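Local coordinates for protein citrate lyase, subunit 1 (Methanothrix soehngenii, PDB 6ZNW) that probably takes part, as one subunit of an ATP-citrate lyase, in the reaction linking citrate, ATP and CoA with acetyl-CoA, oxaloacetate, ADP and phosphate, at residues 276-281 / 303-308; 119-124 / 197-202; 6-11 / 212-217. All coordinates share one frame; numbering follows the deposited sequence.

Contact 1. Residues 276-281 / 303-308. With MG (magnesium ion), chain D; PO4 (phosphate ion), chain E.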
ATOM      1  N   MET A 276      45.833  -7.195  39.042  1.00 97.99           N
ATOM      2  CA  MET A 276      44.527  -7.263  38.414  1.00 96.52           C
ATOM      3  C   MET A 276      44.510  -8.589  37.688  1.00 94.38           C
ATOM      4  O   MET A 276      44.777  -8.664  36.487  1.00 94.77           O
ATOM      5  CB  MET A 276      44.257  -6.111  37.455  1.00 97.27           C
ATOM      6  CG  MET A 276      42.805  -6.075  37.027  1.00 99.90           C
ATOM      7  SD  MET A 276      42.305  -4.666  36.020  1.00106.18           S
ATOM      8  CE  MET A 276      43.302  -3.360  36.767  1.00106.76           C
ATOM      9  N   VAL A 277      44.270  -9.648  38.452  1.00 91.91           N
ATOM     10  CA  VAL A 277      44.290 -11.003  37.950  1.00 90.08           C
ATOM     11  C   VAL A 277      42.891 -11.520  37.739  1.00 88.91           C
ATOM     12  O   VAL A 277      42.009 -11.288  38.564  1.00 88.78           O
ATOM     13  CB  VAL A 277      45.095 -11.912  38.917  1.00 90.03           C
ATOM     14  CG1 VAL A 277      45.153 -13.345  38.395  1.00 90.44           C
ATOM     15  CG2 VAL A 277      46.497 -11.360  39.126  1.00 89.79           C
ATOM     16  N   ALA A 278      42.691 -12.224  36.626  1.00 87.97           N
ATOM     17  CA  ALA A 278      41.425 -12.841  36.304  1.00 87.38           C
ATOM     18  C   ALA A 278      41.300 -14.216  36.996  1.00 87.05           C
ATOM     19  O   ALA A 278      42.202 -15.047  36.901  1.00 86.48           O
ATOM     20  CB  ALA A 278      41.311 -13.006  34.808  1.00 87.41           C
ATOM     21  N   GLY A 279      40.178 -14.436  37.674  1.00 86.92           N
ATOM     22  CA  GLY A 279      39.861 -15.699  38.324  1.00 87.15           C
ATOM     23  C   GLY A 279      40.183 -15.799  39.805  1.00 87.58           C
ATOM     24  O   GLY A 279      41.168 -15.231  40.273  1.00 87.80           O
ATOM     25  N   GLY A 280      39.365 -16.552  40.532  1.00 87.32           N
ATOM     26  CA  GLY A 280      39.565 -16.803  41.952  1.00 87.73           C
ATOM     27  C   GLY A 280      40.799 -17.655  42.173  1.00 88.27           C
ATOM     28  O   GLY A 280      41.624 -17.349  43.034  1.00 88.17           O
ATOM     29  N   GLY A 281      40.946 -18.696  41.354  1.00 88.52           N
ATOM     30  CA  GLY A 281      42.063 -19.632  41.406  1.00 89.23           C
ATOM     31  C   GLY A 281      43.404 -19.010  41.081  1.00 89.98           C
ATOM     32  O   GLY A 281      44.335 -19.092  41.876  1.00 90.67           O
ATOM     33  N   GLY A 303      42.743  -9.012  44.608  1.00 94.99           N
ATOM     34  CA  GLY A 303      41.568  -8.803  43.779  1.00 94.33           C
ATOM     35  C   GLY A 303      41.359  -9.878  42.740  1.00 92.82           C
ATOM     36  O   GLY A 303      42.231 -10.720  42.525  1.00 92.85           O
ATOM     37  N   GLU A 304      40.186  -9.849  42.093  1.00 91.09           N
ATOM     38  CA  GLU A 304      39.837 -10.753  40.997  1.00 89.38           C
ATOM     39  C   GLU A 304      38.631 -10.290  40.230  1.00 87.27           C
ATOM     40  O   GLU A 304      37.725  -9.674  40.779  1.00 87.24           O
ATOM     41  CB  GLU A 304      39.681 -12.239  41.409  1.00 91.08           C
ATOM     42  CG  GLU A 304      38.357 -12.600  42.058  1.00 94.46           C
ATOM     43  CD  GLU A 304      37.352 -13.384  41.238  1.00 98.54           C
ATOM     44  OE1 GLU A 304      36.395 -13.904  41.852  1.00 99.58           O
ATOM     45  OE2 GLU A 304      37.480 -13.447  39.996  1.00100.36           O
ATOM     46  N   TYR A 305      38.640 -10.595  38.936  1.00 85.22           N
ATOM     47  CA  TYR A 305      37.547 -10.396  38.014  1.00 83.56           C
ATOM     48  C   TYR A 305      37.439 -11.677  37.179  1.00 82.37           C
ATOM     49  O   TYR A 305      38.451 -12.287  36.853  1.00 81.88           O
ATOM     50  CB  TYR A 305      37.708  -9.130  37.144  1.00 83.16           C
ATOM     51  CG  TYR A 305      38.744  -9.249  36.049  1.00 83.38           C
ATOM     52  CD1 TYR A 305      40.097  -9.085  36.321  1.00 84.21           C
ATOM     53  CD2 TYR A 305      38.376  -9.566  34.747  1.00 83.77           C
ATOM     54  CE1 TYR A 305      41.054  -9.222  35.325  1.00 85.14           C
ATOM     55  CE2 TYR A 305      39.325  -9.714  33.745  1.00 84.55           C
ATOM     56  CZ  TYR A 305      40.662  -9.519  34.033  1.00 85.75           C
ATOM     57  OH  TYR A 305      41.606  -9.657  33.052  1.00 87.42           O
ATOM     58  N   SER A 306      36.220 -12.122  36.911  1.00 81.57           N
ATOM     59  CA  SER A 306      35.959 -13.321  36.121  1.00 81.44           C
ATOM     60  C   SER A 306      34.452 -13.389  35.729  1.00 80.99           C
ATOM     61  O   SER A 306      33.713 -12.441  35.997  1.00 80.93           O
ATOM     62  CB  SER A 306      36.468 -14.578  36.839  1.00 82.24           C
ATOM     63  OG  SER A 306      35.934 -14.801  38.131  1.00 84.77           O
ATOM     64  N   GLY A 307      34.024 -14.456  35.062  1.00 80.33           N
ATOM     65  CA  GLY A 307      32.630 -14.611  34.671  1.00 80.33           C
ATOM     66  C   GLY A 307      32.212 -13.696  33.539  1.00 80.18           C
ATOM     67  O   GLY A 307      31.054 -13.272  33.466  1.00 80.25           O
ATOM     68  N   ASP A 308      33.166 -13.398  32.645  1.00 79.82           N
ATOM     69  CA  ASP A 308      33.004 -12.544  31.470  1.00 80.27           C
ATOM     70  C   ASP A 308      32.371 -11.161  31.772  1.00 80.89           C
ATOM     71  O   ASP A 308      31.257 -10.868  31.318  1.00 80.43           O
ATOM     72  CB  ASP A 308      32.240 -13.283  30.351  1.00 81.44           C
ATOM     73  CG  ASP A 308      32.295 -12.630  28.976  1.00 84.36           C
ATOM     74  OD1 ASP A 308      33.292 -11.916  28.688  1.00 84.43           O
ATOM     75  OD2 ASP A 308      31.349 -12.843  28.184  1.00 85.89           O
TER
HETATM   76 MG    MG D 502      35.327 -16.738  38.700  1.00113.97          MG
HETATM   77  P   PO4 E 503      37.716 -19.099  38.961  1.00107.20           P
HETATM   78  O1  PO4 E 503      37.212 -17.580  39.097  1.00107.28           O
HETATM   79  O2  PO4 E 503      39.230 -19.200  39.201  1.00107.06           O
HETATM   80  O3  PO4 E 503      37.509 -19.602  37.455  1.00107.47           O
HETATM   81  O4  PO4 E 503      36.954 -20.079  39.973  1.00106.60           O
HETATM   82  O   HOH W   1      35.077 -16.373  40.683  1.00 98.34           O
HETATM   83  O   HOH W   2      34.613 -18.604  39.249  1.00 73.43           O
HETATM   84  O   HOH W   3      33.325 -16.076  38.236  1.00 97.94           O
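A278 meets Y305 with its methyl on the ring, and G279 meets it through the backbone. G279 N donates to Y305 O over 2.9 Å, approaching from above the carbonyl plane, 38° out of it. On the other side of A278, V277 O receives only a weak bond from Y305 N, together with a CA-H...O contact from E304. The methyl of A278 rests over one face of the Y305 ring, displaced toward the rim, with CB 3.6 Å from CZ. M276 supplies its carbonyl O at the ring edge and crosses the ring with its side chain, M276 CG lying 4.0 Å from Y305 CE1; SD makes an oblique Met-aromatic contact. These contacts bring strand 301-306 against the turn that leads into helix 280-292, within the citrate-binding region of the chain. G279 is the N-cap, and the next two amides hold a phosphate ion at the helix start: G280 N reaches PO4 O1 at 2.8 Å with an almost straight N-H...O angle of 173°, while G281 N takes O2. A CB on G279 would probably crowd PO4 O2 and A278 O. The same O1 coordinates a magnesium ion, which S306 OG binds at 2.1 Å beside three waters and one further ligand. With OG between its backbone N and carbonyl carbon (chi1 57°), S306 also donates to the syn lone pair of E304 OE2 at 2.8 Å. E304 OE1 accepts from a magnesium-bound water and from S261 OG, so E304 is a second-shell residue that probably helps to position S306 and that water.

Contact 2. Residues 119-124 / 197-202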
ATOM      1  N   TYR A 119      26.341 -24.126  76.802  1.00164.40           N
ATOM      2  CA  TYR A 119      26.889 -23.722  75.518  1.00162.65           C
ATOM      3  C   TYR A 119      26.146 -24.410  74.379  1.00159.86           C
ATOM      4  O   TYR A 119      25.861 -25.599  74.470  1.00159.97           O
ATOM      5  CB  TYR A 119      28.397 -24.074  75.441  1.00163.12           C
ATOM      6  CG  TYR A 119      29.195 -23.827  76.709  1.00164.26           C
ATOM      7  CD1 TYR A 119      29.818 -22.608  76.937  1.00165.22           C
ATOM      8  CD2 TYR A 119      29.341 -24.818  77.670  1.00165.53           C
ATOM      9  CE1 TYR A 119      30.542 -22.373  78.101  1.00166.18           C
ATOM     10  CE2 TYR A 119      30.045 -24.589  78.847  1.00166.39           C
ATOM     11  CZ  TYR A 119      30.655 -23.368  79.054  1.00167.22           C
ATOM     12  OH  TYR A 119      31.375 -23.148  80.203  1.00168.91           O
ATOM     13  N   VAL A 120      25.836 -23.671  73.312  1.00157.18           N
ATOM     14  CA  VAL A 120      25.183 -24.229  72.130  1.00155.14           C
ATOM     15  C   VAL A 120      25.778 -23.616  70.861  1.00152.31           C
ATOM     16  O   VAL A 120      25.990 -22.408  70.805  1.00152.19           O
ATOM     17  CB  VAL A 120      23.627 -24.188  72.159  1.00156.02           C
ATOM     18  CG1 VAL A 120      23.097 -22.758  72.187  1.00156.76           C
ATOM     19  CG2 VAL A 120      23.031 -24.964  70.986  1.00156.39           C
ATOM     20  N   ALA A 121      26.108 -24.449  69.866  1.00149.97           N
ATOM     21  CA  ALA A 121      26.665 -23.956  68.610  1.00147.84           C
ATOM     22  C   ALA A 121      26.188 -24.763  67.419  1.00145.44           C
ATOM     23  O   ALA A 121      26.143 -25.984  67.484  1.00145.59           O
ATOM     24  CB  ALA A 121      28.186 -23.949  68.659  1.00147.89           C
ATOM     25  N   ILE A 122      25.813 -24.081  66.328  1.00143.01           N
ATOM     26  CA  ILE A 122      25.401 -24.762  65.108  1.00141.01           C
ATOM     27  C   ILE A 122      26.336 -24.360  63.974  1.00138.49           C
ATOM     28  O   ILE A 122      26.576 -23.178  63.724  1.00138.41           O
ATOM     29  CB  ILE A 122      23.902 -24.598  64.738  1.00141.55           C
ATOM     30  CG1 ILE A 122      22.986 -24.790  65.961  1.00142.53           C
ATOM     31  CG2 ILE A 122      23.512 -25.553  63.608  1.00141.97           C
ATOM     32  CD1 ILE A 122      21.581 -24.309  65.760  1.00143.73           C
ATOM     33  N   SER A 123      26.919 -25.370  63.352  1.00136.29           N
ATOM     34  CA  SER A 123      27.839 -25.276  62.230  1.00134.73           C
ATOM     35  C   SER A 123      27.420 -26.340  61.205  1.00132.65           C
ATOM     36  O   SER A 123      26.680 -27.259  61.551  1.00132.30           O
ATOM     37  CB  SER A 123      29.261 -25.551  62.705  1.00135.95           C
ATOM     38  OG  SER A 123      30.209 -24.893  61.881  1.00138.03           O
ATOM     39  N   SER A 124      27.887 -26.232  59.954  1.00130.99           N
ATOM     40  CA  SER A 124      27.508 -27.207  58.933  1.00129.65           C
ATOM     41  C   SER A 124      28.672 -28.003  58.370  1.00128.40           C
ATOM     42  O   SER A 124      29.802 -27.528  58.347  1.00128.18           O
ATOM     43  CB  SER A 124      26.735 -26.525  57.813  1.00130.32           C
ATOM     44  OG  SER A 124      25.553 -25.912  58.299  1.00131.66           O
ATOM     45  N   TYR A 197      26.966 -20.027  60.805  1.00145.82           N
ATOM     46  CA  TYR A 197      27.473 -20.304  62.135  1.00148.24           C
ATOM     47  C   TYR A 197      26.698 -19.512  63.193  1.00151.05           C
ATOM     48  O   TYR A 197      26.394 -18.338  63.001  1.00150.88           O
ATOM     49  CB  TYR A 197      28.965 -19.947  62.220  1.00148.08           C
ATOM     50  CG  TYR A 197      29.584 -20.267  63.560  1.00148.49           C
ATOM     51  CD1 TYR A 197      29.892 -21.574  63.911  1.00149.29           C
ATOM     52  CD2 TYR A 197      29.863 -19.265  64.477  1.00149.22           C
ATOM     53  CE1 TYR A 197      30.448 -21.877  65.147  1.00150.15           C
ATOM     54  CE2 TYR A 197      30.428 -19.554  65.713  1.00150.01           C
ATOM     55  CZ  TYR A 197      30.721 -20.864  66.045  1.00150.98           C
ATOM     56  OH  TYR A 197      31.288 -21.166  67.263  1.00152.82           O
ATOM     57  N   VAL A 198      26.395 -20.162  64.315  1.00153.52           N
ATOM     58  CA  VAL A 198      25.751 -19.538  65.470  1.00156.54           C
ATOM     59  C   VAL A 198      26.348 -20.136  66.745  1.00159.13           C
ATOM     60  O   VAL A 198      26.590 -21.336  66.813  1.00159.11           O
ATOM     61  CB  VAL A 198      24.196 -19.557  65.450  1.00157.79           C
ATOM     62  CG1 VAL A 198      23.644 -20.968  65.618  1.00158.64           C
ATOM     63  CG2 VAL A 198      23.619 -18.630  66.516  1.00158.27           C
ATOM     64  N   GLU A 199      26.661 -19.291  67.720  1.00161.27           N
ATOM     65  CA  GLU A 199      27.249 -19.734  68.975  1.00163.73           C
ATOM     66  C   GLU A 199      26.694 -18.913  70.120  1.00166.24           C
ATOM     67  O   GLU A 199      26.834 -17.694  70.126  1.00166.84           O
ATOM     68  CB  GLU A 199      28.777 -19.592  68.934  1.00166.03           C
ATOM     69  CG  GLU A 199      29.475 -20.018  70.213  1.00171.45           C
ATOM     70  CD  GLU A 199      30.844 -19.396  70.389  1.00177.50           C
ATOM     71  OE1 GLU A 199      31.753 -19.732  69.597  1.00179.46           O
ATOM     72  OE2 GLU A 199      31.006 -18.560  71.309  1.00178.11           O
ATOM     73  N   ILE A 200      26.048 -19.574  71.077  1.00167.60           N
ATOM     74  CA  ILE A 200      25.541 -18.925  72.273  1.00169.55           C
ATOM     75  C   ILE A 200      26.350 -19.512  73.416  1.00171.57           C
ATOM     76  O   ILE A 200      26.094 -20.636  73.858  1.00171.71           O
ATOM     77  CB  ILE A 200      24.015 -19.083  72.461  1.00170.13           C
ATOM     78  CG1 ILE A 200      23.266 -18.665  71.172  1.00171.04           C
ATOM     79  CG2 ILE A 200      23.554 -18.262  73.667  1.00170.58           C
ATOM     80  CD1 ILE A 200      21.861 -19.146  71.065  1.00172.30           C
ATOM     81  N   ASN A 201      27.415 -18.797  73.799  1.00172.97           N
ATOM     82  CA  ASN A 201      28.359 -19.223  74.823  1.00174.88           C
ATOM     83  C   ASN A 201      28.602 -18.097  75.807  1.00176.09           C
ATOM     84  O   ASN A 201      29.475 -17.256  75.589  1.00176.43           O
ATOM     85  CB  ASN A 201      29.698 -19.634  74.198  1.00176.97           C
ATOM     86  CG  ASN A 201      29.792 -21.063  73.705  1.00181.58           C
ATOM     87  OD1 ASN A 201      28.852 -21.633  73.137  1.00183.01           O
ATOM     88  ND2 ASN A 201      30.962 -21.670  73.883  1.00182.76           N
ATOM     89  N   PRO A 202      27.816 -18.036  76.887  1.00176.51           N
ATOM     90  CA  PRO A 202      26.805 -19.005  77.317  1.00177.14           C
ATOM     91  C   PRO A 202      25.344 -18.547  77.183  1.00177.99           C
ATOM     92  O   PRO A 202      25.060 -17.410  76.819  1.00177.74           O
ATOM     93  CB  PRO A 202      27.174 -19.189  78.805  1.00177.77           C
ATOM     94  CG  PRO A 202      27.731 -17.803  79.232  1.00178.03           C
ATOM     95  CD  PRO A 202      28.051 -17.037  77.940  1.00176.17           C
TER
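V120 and I200 exchange two backbone hydrogen bonds, and I122 and V198 exchange two more, joining strands 119-124 and 197-200 in antiparallel register at an axis separation of 4.7 Å. The bond from I200 N to V120 O is the shortest of the four at 2.8 Å. Between these two pairs A121 and E199 form a non-hydrogen-bonded pair, and A121 CA comes 3.2 Å from V198 O as a CA-H...O contact.

Apolar packing lies on the face carrying V120, I122, V198 and I200. Each cross-strand pair runs side by side and points the same way, V120 CG1 against I200 CB and I122 CB against V198 CG1 at 3.7 Å. I183, F182, L186 and Y190 of helix 176-192 pack on this face.

The other face is more polar. Y197 CG stands anti to the backbone N (chi1 -177°), which lays the ring along its own strand, with S123 OG at the ring edge, 3.9 Å from CD1. Its hydroxyl gives a 2.8 Å hydrogen bond from OH to E199 OE1, using the anti lone pair of that oxygen. A leucine in place of Y197 would probably leave the E199 carboxylate without this donor and freer to turn. At the far end, the side chains of Y119 and N201 cross at about a right angle, just before the cis peptide bond to P202.

Flanked by strands 128-134 and 209-220, the pair forms the middle of an antiparallel sheet with a helix packed on one face, as in the ATP-grasp fold.

Contact 3. Residues 6-11 / 212-217; sequences IREYDA and PLDMVA
I6 and A217 are joined by a backbone hydrogen bond, I6 N to A217 O at 3.0 Å with an N-H...O angle of 159°. Apolar contacts extend from this point. I6 CG1 lies 3.8 Å from A217 CB, and the methyl of A11, one turn into the helix, meets the same A217 methyl at an equal distance. M215 carries the packing onward: with CG anti to its backbone N (chi1 -159°) and the rest of the chain extended, it reaches A11, so that M215 SD touches A11 CB at 3.7 Å and CE approaches A11 O.

Polar groups gather at E8. Its extended chain passes M215 O, with CG 3.4 Å away, and brings E8 OE1 to 3.2 Å from D214 OD1, two carboxylates turned 73° apart and probably repelling each other. K59 NZ is likely to offset this, since it forms a salt bridge with E8 OE2 and a hydrogen bond with L213 O.

Helix 8-18 thus starts against strand 209-220, whose M215 and A217 also touch V198 and F195 of strand 195-206, while L107 and E109 of strand 106-110 pack on E8.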
ATOM      1  N   ILE A   6      28.445 -11.056  62.015  1.00125.63           N
ATOM      2  CA  ILE A   6      27.517  -9.983  62.370  1.00127.70           C
ATOM      3  C   ILE A   6      27.646  -9.608  63.851  1.00130.31           C
ATOM      4  O   ILE A   6      28.065 -10.431  64.673  1.00130.38           O
ATOM      5  CB  ILE A   6      26.046 -10.306  61.981  1.00127.95           C
ATOM      6  CG1 ILE A   6      25.541 -11.608  62.645  1.00128.69           C
ATOM      7  CG2 ILE A   6      25.871 -10.355  60.467  1.00128.36           C
ATOM      8  CD1 ILE A   6      24.021 -11.763  62.642  1.00129.68           C
ATOM      9  N   ARG A   7      27.289  -8.362  64.190  1.00132.06           N
ATOM     10  CA  ARG A   7      27.350  -7.879  65.561  1.00134.23           C
ATOM     11  C   ARG A   7      26.427  -8.681  66.461  1.00136.50           C
ATOM     12  O   ARG A   7      25.360  -9.115  66.024  1.00136.78           O
ATOM     13  CB  ARG A   7      26.972  -6.384  65.635  1.00135.50           C
ATOM     14  CG  ARG A   7      27.950  -5.487  64.900  1.00138.51           C
ATOM     15  CD  ARG A   7      27.893  -4.045  65.345  1.00142.27           C
ATOM     16  NE  ARG A   7      29.136  -3.361  64.985  1.00145.21           N
ATOM     17  CZ  ARG A   7      29.287  -2.583  63.920  1.00146.68           C
ATOM     18  NH1 ARG A   7      30.460  -2.019  63.666  1.00145.53           N
ATOM     19  NH2 ARG A   7      28.261  -2.346  63.112  1.00147.01           N
ATOM     20  N   GLU A   8      26.843  -8.879  67.727  1.00137.95           N
ATOM     21  CA  GLU A   8      26.088  -9.522  68.811  1.00140.02           C
ATOM     22  C   GLU A   8      24.700  -8.851  68.917  1.00141.58           C
ATOM     23  O   GLU A   8      23.697  -9.542  69.069  1.00141.69           O
ATOM     24  CB  GLU A   8      26.862  -9.378  70.150  1.00142.83           C
ATOM     25  CG  GLU A   8      26.424 -10.332  71.251  1.00149.87           C
ATOM     26  CD  GLU A   8      27.165 -10.199  72.574  1.00160.78           C
ATOM     27  OE1 GLU A   8      28.374  -9.874  72.561  1.00164.55           O
ATOM     28  OE2 GLU A   8      26.538 -10.436  73.633  1.00162.97           O
ATOM     29  N   TYR A   9      24.660  -7.508  68.748  1.00142.53           N
ATOM     30  CA  TYR A   9      23.456  -6.685  68.731  1.00143.86           C
ATOM     31  C   TYR A   9      22.474  -7.200  67.672  1.00143.79           C
ATOM     32  O   TYR A   9      21.309  -7.428  67.993  1.00143.89           O
ATOM     33  CB  TYR A   9      23.829  -5.213  68.452  1.00145.01           C
ATOM     34  CG  TYR A   9      22.635  -4.305  68.248  1.00147.53           C
ATOM     35  CD1 TYR A   9      21.844  -3.915  69.321  1.00149.60           C
ATOM     36  CD2 TYR A   9      22.313  -3.819  66.991  1.00149.14           C
ATOM     37  CE1 TYR A   9      20.756  -3.066  69.143  1.00151.21           C
ATOM     38  CE2 TYR A   9      21.216  -2.987  66.797  1.00150.72           C
ATOM     39  CZ  TYR A   9      20.437  -2.616  67.875  1.00152.55           C
ATOM     40  OH  TYR A   9      19.363  -1.773  67.700  1.00155.31           O
ATOM     41  N   ASP A  10      22.958  -7.408  66.427  1.00143.38           N
ATOM     42  CA  ASP A  10      22.173  -7.888  65.290  1.00143.57           C
ATOM     43  C   ASP A  10      21.719  -9.339  65.458  1.00143.63           C
ATOM     44  O   ASP A  10      20.565  -9.648  65.172  1.00143.42           O
ATOM     45  CB  ASP A  10      22.967  -7.736  63.978  1.00145.10           C
ATOM     46  CG  ASP A  10      23.267  -6.307  63.582  1.00149.08           C
ATOM     47  OD1 ASP A  10      22.392  -5.437  63.788  1.00149.52           O
ATOM     48  OD2 ASP A  10      24.369  -6.061  63.039  1.00151.21           O
ATOM     49  N   ALA A  11      22.618 -10.223  65.912  1.00143.95           N
ATOM     50  CA  ALA A  11      22.304 -11.637  66.104  1.00145.20           C
ATOM     51  C   ALA A  11      21.244 -11.847  67.202  1.00146.95           C
ATOM     52  O   ALA A  11      20.309 -12.628  67.009  1.00147.15           O
ATOM     53  CB  ALA A  11      23.571 -12.410  66.428  1.00145.18           C
ATOM     54  N   PRO A 212      19.934 -15.681  76.163  1.00176.45           N
ATOM     55  CA  PRO A 212      21.307 -15.751  75.625  1.00175.36           C
ATOM     56  C   PRO A 212      22.220 -14.677  76.240  1.00174.11           C
ATOM     57  O   PRO A 212      21.829 -13.512  76.291  1.00174.44           O
ATOM     58  CB  PRO A 212      21.103 -15.506  74.126  1.00176.18           C
ATOM     59  CG  PRO A 212      19.877 -14.667  74.040  1.00176.86           C
ATOM     60  CD  PRO A 212      19.015 -14.992  75.235  1.00175.60           C
ATOM     61  N   LEU A 213      23.427 -15.047  76.712  1.00172.54           N
ATOM     62  CA  LEU A 213      24.333 -14.069  77.341  1.00171.44           C
ATOM     63  C   LEU A 213      25.394 -13.517  76.381  1.00169.42           C
ATOM     64  O   LEU A 213      25.699 -12.326  76.426  1.00169.57           O
ATOM     65  CB  LEU A 213      24.980 -14.617  78.622  1.00171.97           C
ATOM     66  CG  LEU A 213      24.039 -14.997  79.759  1.00174.03           C
ATOM     67  CD1 LEU A 213      24.824 -15.503  80.944  1.00175.14           C
ATOM     68  CD2 LEU A 213      23.194 -13.811  80.204  1.00174.82           C
ATOM     69  N   ASP A 214      25.970 -14.376  75.538  1.00167.33           N
ATOM     70  CA  ASP A 214      26.922 -13.961  74.505  1.00165.36           C
ATOM     71  C   ASP A 214      26.547 -14.641  73.215  1.00163.12           C
ATOM     72  O   ASP A 214      26.149 -15.808  73.227  1.00164.12           O
ATOM     73  CB  ASP A 214      28.389 -14.264  74.850  1.00166.99           C
ATOM     74  CG  ASP A 214      29.353 -13.785  73.767  1.00170.51           C
ATOM     75  OD1 ASP A 214      29.589 -12.561  73.679  1.00170.48           O
ATOM     76  OD2 ASP A 214      29.830 -14.629  72.978  1.00173.22           O
ATOM     77  N   MET A 215      26.695 -13.926  72.092  1.00159.64           N
ATOM     78  CA  MET A 215      26.336 -14.464  70.808  1.00156.88           C
ATOM     79  C   MET A 215      27.336 -14.117  69.695  1.00153.09           C
ATOM     80  O   MET A 215      27.730 -12.967  69.532  1.00153.56           O
ATOM     81  CB  MET A 215      24.925 -14.000  70.434  1.00157.65           C
ATOM     82  CG  MET A 215      24.263 -14.874  69.399  1.00158.89           C
ATOM     83  SD  MET A 215      22.492 -14.537  69.306  1.00160.83           S
ATOM     84  CE  MET A 215      22.039 -15.592  67.997  1.00160.56           C
ATOM     85  N   VAL A 216      27.760 -15.136  68.953  1.00149.00           N
ATOM     86  CA  VAL A 216      28.676 -15.009  67.826  1.00145.85           C
ATOM     87  C   VAL A 216      27.937 -15.619  66.648  1.00141.80           C
ATOM     88  O   VAL A 216      27.426 -16.733  66.768  1.00141.64           O
ATOM     89  CB  VAL A 216      30.029 -15.714  68.095  1.00146.56           C
ATOM     90  CG1 VAL A 216      30.811 -15.942  66.806  1.00147.06           C
ATOM     91  CG2 VAL A 216      30.864 -14.919  69.080  1.00147.13           C
ATOM     92  N   ALA A 217      27.821 -14.883  65.536  1.00138.37           N
ATOM     93  CA  ALA A 217      27.096 -15.397  64.381  1.00135.19           C
ATOM     94  C   ALA A 217      27.685 -14.981  63.064  1.00131.09           C
ATOM     95  O   ALA A 217      28.232 -13.892  62.938  1.00131.29           O
ATOM     96  CB  ALA A 217      25.639 -14.971  64.447  1.00135.48           C
TER

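Contacts 2 and 3 share one antiparallel sheet and touch directly: E199 N lies 2.8 Å from V216 O, and I200 packs on P212, so strands 195-206 and 209-220 carry the two contacts side by side, with centres about 10 Å apart. Contact 1 lies in the citrate-binding region, on the other side of the chain's centre, its nearest atoms about 22 Å from either. Contacts 1 and 3 are buried, whereas contact 2 is partly so, with one apolar and one more polar face. Regular strand pairing dominates contact 2 and helix-to-strand packing contact 3; contact 1 instead combines one sound and one weak backbone bond with glycine amides, a phosphate and a magnesium ion.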